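Local coordinates for nucleoporin NUP116 (Candida glabrata, PDB 3NF5), which is a structural component of the nuclear pore, represented here by its pore-targeting C-terminal domain, and probably supports transport of protein and mRNA through it, at residues Leu78-Asn81 with Asn82-Asn85; Ile65-Asp68 with Leu69-Gln73. All coordinates share one frame; numbering follows the deposited sequence.

Contacts 1 and 2 are local and lie in series along the chain, with their centres about 10 Å apart. Contact 2 is the step from helix 65-69 into strand 70-73. Contact 1 is the turn that follows strand 76-79. The two strands pair as a small antiparallel hairpin, which joins the contacts. Y80 N lies 2.7 Å from L69 O, and L78 N lies 3.0 Å from V71 O; both are probable hydrogen bonds. A side-chain bond from N82 ND2 to D68 OD1 ties the turn of contact 1 to the bend of contact 2. Contact 1 is on the surface, while contact 2 is partly buried.

Contact 1 of 2, residues Leu78-Asn81 with Asn82-Asn85; sequences LLYN and NSTN
The Y80 ring meets the side chain of S83 obliquely, through CD2. Y80 CD2 is 3.7 Å from S83 CB and also 3.7 Å from S83 OG. The same ring carbon comes within 3.9 Å of N85 O, a little further along the chain. Y80 chi1 is -85°, with CG anti to the carbonyl carbon, which brings CD2 to S83.

The backbone here forms a type I beta turn from Y80 to S83, with N81 and N82 at its two central positions. S83 N donates to Y80 O over 3.2 Å and closes the turn. The N-H...O angle is 148°, and the donor sits well above the carbonyl plane, 63° out of it. S83 CB points back across the turn and packs 3.6 Å from Y80 O. The hydrogen bond and the ring contact therefore join the same two residues.

At the corner, the N82 amide serves a different partner: its ND2 is hydrogen-bonded to D68 OD1, which ties the corner to the preceding helix-strand junction.

The turn leads the chain out of strand 76-79 into the loop before strand 97-101. Y80 also packs on L69 of helix 65-69 and on the loop residues V86, L93 and L156, and S83 touches L69 too. Just before the turn, L78 and L79 lie against strand 70-73, the hairpin partner of strand 76-79.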
ATOM      1  N   LEU A  78       2.432  -2.845  -5.304  1.00 19.32           N
ATOM      2  CA  LEU A  78       2.326  -2.597  -6.735  1.00 19.56           C
ATOM      3  C   LEU A  78       1.432  -1.378  -6.942  1.00 20.42           C
ATOM      4  O   LEU A  78       0.233  -1.416  -6.649  1.00 19.03           O
ATOM      5  CB  LEU A  78       1.676  -3.785  -7.391  1.00 20.10           C
ATOM      6  CG  LEU A  78       2.351  -5.172  -7.162  1.00 22.05           C
ATOM      7  CD1 LEU A  78       1.533  -6.313  -7.831  1.00 21.06           C
ATOM      8  CD2 LEU A  78       3.884  -5.229  -7.536  1.00 21.49           C
ATOM      9  N   LEU A  79       2.018  -0.294  -7.415  1.00 20.47           N
ATOM     10  CA  LEU A  79       1.263   0.939  -7.637  1.00 21.06           C
ATOM     11  C   LEU A  79       1.147   1.185  -9.158  1.00 21.48           C
ATOM     12  O   LEU A  79       2.157   1.146  -9.865  1.00 20.67           O
ATOM     13  CB  LEU A  79       1.994   2.072  -6.956  1.00 20.98           C
ATOM     14  CG  LEU A  79       2.260   1.907  -5.464  1.00 20.98           C
ATOM     15  CD1 LEU A  79       3.155   3.056  -4.932  1.00 20.09           C
ATOM     16  CD2 LEU A  79       0.926   1.733  -4.625  1.00 20.54           C
ATOM     17  N   TYR A  80      -0.071   1.467  -9.640  1.00 22.56           N
ATOM     18  CA  TYR A  80      -0.330   1.663 -11.067  1.00 23.42           C
ATOM     19  C   TYR A  80       0.246   0.541 -11.931  1.00 25.31           C
ATOM     20  O   TYR A  80       0.711   0.779 -13.023  1.00 25.39           O
ATOM     21  CB  TYR A  80       0.235   3.002 -11.527  1.00 23.44           C
ATOM     22  CG  TYR A  80      -0.713   4.138 -11.284  1.00 22.33           C
ATOM     23  CD1 TYR A  80      -1.046   4.530  -9.999  1.00 22.82           C
ATOM     24  CD2 TYR A  80      -1.245   4.831 -12.333  1.00 22.00           C
ATOM     25  CE1 TYR A  80      -1.905   5.536  -9.783  1.00 18.82           C
ATOM     26  CE2 TYR A  80      -2.092   5.878 -12.113  1.00 22.68           C
ATOM     27  CZ  TYR A  80      -2.405   6.226 -10.841  1.00 21.28           C
ATOM     28  OH  TYR A  80      -3.256   7.246 -10.680  1.00 22.86           O
ATOM     29  N   ASN A  81       0.167  -0.692 -11.453  1.00 26.47           N
ATOM     30  CA  ASN A  81       0.818  -1.822 -12.127  1.00 26.92           C
ATOM     31  C   ASN A  81       0.139  -2.170 -13.444  1.00 28.43           C
ATOM     32  O   ASN A  81       0.755  -2.789 -14.298  1.00 29.82           O
ATOM     33  CB  ASN A  81       0.762  -3.024 -11.167  1.00 26.81           C
ATOM     34  CG  ASN A  81       1.755  -4.130 -11.500  1.00 29.72           C
ATOM     35  OD1 ASN A  81       1.345  -5.268 -11.784  1.00 28.71           O
ATOM     36  ND2 ASN A  81       3.040  -3.847 -11.338  1.00 29.22           N
ATOM     37  N   ASN A  82      -1.133  -1.823 -13.601  1.00 29.34           N
ATOM     38  CA  ASN A  82      -1.885  -2.133 -14.806  1.00 31.00           C
ATOM     39  C   ASN A  82      -2.026  -0.943 -15.700  1.00 30.99           C
ATOM     40  O   ASN A  82      -2.888  -0.950 -16.571  1.00 33.16           O
ATOM     41  CB  ASN A  82      -3.289  -2.606 -14.468  1.00 31.84           C
ATOM     42  CG  ASN A  82      -3.297  -3.682 -13.442  1.00 35.36           C
ATOM     43  OD1 ASN A  82      -2.616  -4.696 -13.608  1.00 41.52           O
ATOM     44  ND2 ASN A  82      -4.027  -3.463 -12.335  1.00 39.05           N
ATOM     45  N   SER A  83      -1.204   0.075 -15.490  1.00 29.82           N
ATOM     46  CA  SER A  83      -1.356   1.328 -16.166  1.00 29.78           C
ATOM     47  C   SER A  83      -0.076   1.504 -16.920  1.00 30.45           C
ATOM     48  O   SER A  83       0.994   1.280 -16.386  1.00 29.65           O
ATOM     49  CB  SER A  83      -1.571   2.473 -15.168  1.00 29.60           C
ATOM     50  OG  SER A  83      -2.892   2.399 -14.633  1.00 27.01           O
ATOM     51  N   THR A  84      -0.203   1.902 -18.176  1.00 31.05           N
ATOM     52  CA  THR A  84       0.962   2.122 -19.014  1.00 32.28           C
ATOM     53  C   THR A  84       1.708   3.368 -18.584  1.00 31.61           C
ATOM     54  O   THR A  84       2.921   3.394 -18.667  1.00 34.10           O
ATOM     55  CB  THR A  84       0.537   2.306 -20.451  1.00 32.21           C
ATOM     56  OG1 THR A  84      -0.268   3.490 -20.507  1.00 37.57           O
ATOM     57  CG2 THR A  84      -0.321   1.143 -20.896  1.00 31.67           C
ATOM     58  N   ASN A  85       1.001   4.405 -18.157  1.00 30.50           N
ATOM     59  CA  ASN A  85       1.614   5.682 -17.755  1.00 30.16           C
ATOM     60  C   ASN A  85       1.140   6.134 -16.376  1.00 29.35           C
ATOM     61  O   ASN A  85       0.116   5.667 -15.906  1.00 28.31           O
ATOM     62  CB  ASN A  85       1.289   6.736 -18.793  1.00 30.83           C
ATOM     63  CG  ASN A  85       1.934   6.402 -20.156  1.00 32.23           C
ATOM     64  OD1 ASN A  85       3.162   6.323 -20.258  1.00 35.81           O
ATOM     65  ND2 ASN A  85       1.118   6.133 -21.154  1.00 32.79           N
TER

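Contact 2 of 2, residues Ile65-Asp68 with Leu69-Gln73; sequences ICDD and LVVFQ
I65 O is the acceptor for V70 N, five residues on, at 3.0 Å. The N-H...O angle is 143°, and the nitrogen lies nearly along the C=O axis, with a C=O...N angle of 167°. This is the bond of a wide, pi-type turn within residues 65-69. A second bond runs the opposite way: D67 N donates to V70 O over 2.8 Å. V70 thus has both its backbone N and its backbone O satisfied by the preceding turn.

The two bonds flank C66 and make a single beta bridge between C66 and V70, whose CA atoms are 5.5 Å apart. The motif is a single wide pi-type turn that runs straight into a strand. C66 and D67 already have backbone angles outside the right-handed helical range. V70 begins strand 70-73 of the hairpin with strand 76-79.

V71 CG2 fits against the backbone of the bend, 3.6 Å from D67 C and 3.7 Å from D68 N. It is also 4.0 Å from D67 OD1. V71 chi1 is 171°, which sets CG2 beside its own backbone N and toward the bend. On the buried side, I65 CG2 meets V70 CG2 at 4.2 Å, and I65 CG1 reaches L69 CD1 at 4.4 Å.

The carboxylates find partners outside the bend, and the D68 carboxylate is held by N82. D67 OD1 has a weak hydrogen bond with Y16 OH, and the same hydroxyl accepts from F72 N. I65 and V70 both pack on V41 of strand 40-43.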
ATOM      1  N   ILE A  65      -9.331   2.512  -7.468  1.00 20.01           N
ATOM      2  CA  ILE A  65      -8.223   2.811  -6.612  1.00 19.99           C
ATOM      3  C   ILE A  65      -7.778   1.570  -5.817  1.00 19.72           C
ATOM      4  O   ILE A  65      -6.618   1.120  -5.949  1.00 19.54           O
ATOM      5  CB  ILE A  65      -8.513   3.989  -5.642  1.00 19.06           C
ATOM      6  CG1 ILE A  65      -8.851   5.266  -6.405  1.00 19.85           C
ATOM      7  CG2 ILE A  65      -7.291   4.196  -4.714  1.00 21.45           C
ATOM      8  CD1 ILE A  65      -9.296   6.396  -5.505  1.00 17.93           C
ATOM      9  N   CYS A  66      -8.677   1.004  -5.018  1.00 21.08           N
ATOM     10  CA  CYS A  66      -8.355  -0.255  -4.310  1.00 21.38           C
ATOM     11  C   CYS A  66      -8.270  -1.453  -5.252  1.00 21.90           C
ATOM     12  O   CYS A  66      -9.222  -1.734  -6.007  1.00 21.32           O
ATOM     13  CB  CYS A  66      -9.433  -0.588  -3.289  1.00 22.64           C
ATOM     14  SG  CYS A  66      -9.652   0.604  -1.987  1.00 22.99           S
ATOM     15  N   ASP A  67      -7.154  -2.168  -5.171  1.00 22.09           N
ATOM     16  CA  ASP A  67      -6.895  -3.443  -5.894  1.00 22.61           C
ATOM     17  C   ASP A  67      -6.807  -3.353  -7.439  1.00 22.63           C
ATOM     18  O   ASP A  67      -7.026  -4.333  -8.161  1.00 23.44           O
ATOM     19  CB  ASP A  67      -7.883  -4.513  -5.447  1.00 23.11           C
ATOM     20  CG  ASP A  67      -7.315  -5.935  -5.496  1.00 24.75           C
ATOM     21  OD1 ASP A  67      -6.096  -6.199  -5.363  1.00 23.08           O
ATOM     22  OD2 ASP A  67      -8.165  -6.811  -5.623  1.00 30.02           O
ATOM     23  N   ASP A  68      -6.424  -2.187  -7.933  1.00 22.13           N
ATOM     24  CA  ASP A  68      -6.087  -1.953  -9.340  1.00 21.30           C
ATOM     25  C   ASP A  68      -4.957  -0.899  -9.368  1.00 19.70           C
ATOM     26  O   ASP A  68      -3.848  -1.226  -9.619  1.00 19.27           O
ATOM     27  CB  ASP A  68      -7.338  -1.514 -10.115  1.00 22.54           C
ATOM     28  CG  ASP A  68      -7.067  -1.124 -11.553  1.00 24.68           C
ATOM     29  OD1 ASP A  68      -5.873  -0.997 -11.930  1.00 28.08           O
ATOM     30  OD2 ASP A  68      -8.065  -0.859 -12.299  1.00 28.29           O
ATOM     31  N   LEU A  69      -5.237   0.352  -9.032  1.00 18.22           N
ATOM     32  CA  LEU A  69      -4.163   1.338  -8.932  1.00 17.05           C
ATOM     33  C   LEU A  69      -3.225   1.056  -7.732  1.00 15.47           C
ATOM     34  O   LEU A  69      -2.059   1.318  -7.794  1.00 16.40           O
ATOM     35  CB  LEU A  69      -4.745   2.729  -8.735  1.00 17.43           C
ATOM     36  CG  LEU A  69      -5.454   3.304  -9.980  1.00 21.14           C
ATOM     37  CD1 LEU A  69      -5.888   4.745  -9.619  1.00 20.01           C
ATOM     38  CD2 LEU A  69      -4.490   3.280 -11.168  1.00 20.74           C
ATOM     39  N   VAL A  70      -3.784   0.585  -6.636  1.00 15.23           N
ATOM     40  CA  VAL A  70      -3.052   0.316  -5.408  1.00 14.87           C
ATOM     41  C   VAL A  70      -3.336  -1.132  -5.049  1.00 16.12           C
ATOM     42  O   VAL A  70      -4.505  -1.493  -4.807  1.00 16.09           O
ATOM     43  CB  VAL A  70      -3.472   1.221  -4.224  1.00 14.47           C
ATOM     44  CG1 VAL A  70      -2.617   0.866  -2.991  1.00 14.56           C
ATOM     45  CG2 VAL A  70      -3.325   2.723  -4.568  1.00 15.23           C
ATOM     46  N   VAL A  71      -2.276  -1.924  -5.021  1.00 16.18           N
ATOM     47  CA  VAL A  71      -2.323  -3.395  -4.767  1.00 17.16           C
ATOM     48  C   VAL A  71      -1.264  -3.754  -3.709  1.00 14.82           C
ATOM     49  O   VAL A  71      -0.127  -3.333  -3.780  1.00 14.44           O
ATOM     50  CB  VAL A  71      -2.106  -4.211  -6.098  1.00 17.75           C
ATOM     51  CG1 VAL A  71      -1.921  -5.742  -5.835  1.00 20.42           C
ATOM     52  CG2 VAL A  71      -3.257  -3.999  -7.102  1.00 17.70           C
ATOM     53  N   PHE A  72      -1.675  -4.457  -2.679  1.00 16.89           N
ATOM     54  CA  PHE A  72      -0.768  -5.026  -1.660  1.00 16.07           C
ATOM     55  C   PHE A  72      -0.939  -6.539  -1.726  1.00 19.69           C
ATOM     56  O   PHE A  72      -2.053  -7.021  -1.731  1.00 20.63           O
ATOM     57  CB  PHE A  72      -1.180  -4.531  -0.288  1.00 18.02           C
ATOM     58  CG  PHE A  72      -0.942  -3.083  -0.092  1.00 17.11           C
ATOM     59  CD1 PHE A  72       0.327  -2.626   0.209  1.00 19.86           C
ATOM     60  CD2 PHE A  72      -1.983  -2.159  -0.288  1.00 21.20           C
ATOM     61  CE1 PHE A  72       0.543  -1.275   0.378  1.00 19.33           C
ATOM     62  CE2 PHE A  72      -1.752  -0.813  -0.111  1.00 17.21           C
ATOM     63  CZ  PHE A  72      -0.525  -0.386   0.189  1.00 14.37           C
ATOM     64  N   GLN A  73       0.165  -7.254  -1.903  1.00 22.65           N
ATOM     65  CA  GLN A  73       0.251  -8.714  -1.920  1.00 22.80           C
ATOM     66  C   GLN A  73       1.255  -9.114  -0.849  1.00 22.70           C
ATOM     67  O   GLN A  73       1.878  -8.242  -0.253  1.00 21.00           O
ATOM     68  CB  GLN A  73       0.833  -9.127  -3.266  1.00 25.70           C
ATOM     69  CG  GLN A  73      -0.005  -8.829  -4.478  1.00 28.14           C
ATOM     70  CD  GLN A  73       0.603  -9.520  -5.688  1.00 36.94           C
ATOM     71  OE1 GLN A  73       1.691  -9.152  -6.169  1.00 39.44           O
ATOM     72  NE2 GLN A  73      -0.055 -10.579  -6.135  1.00 40.81           N
TER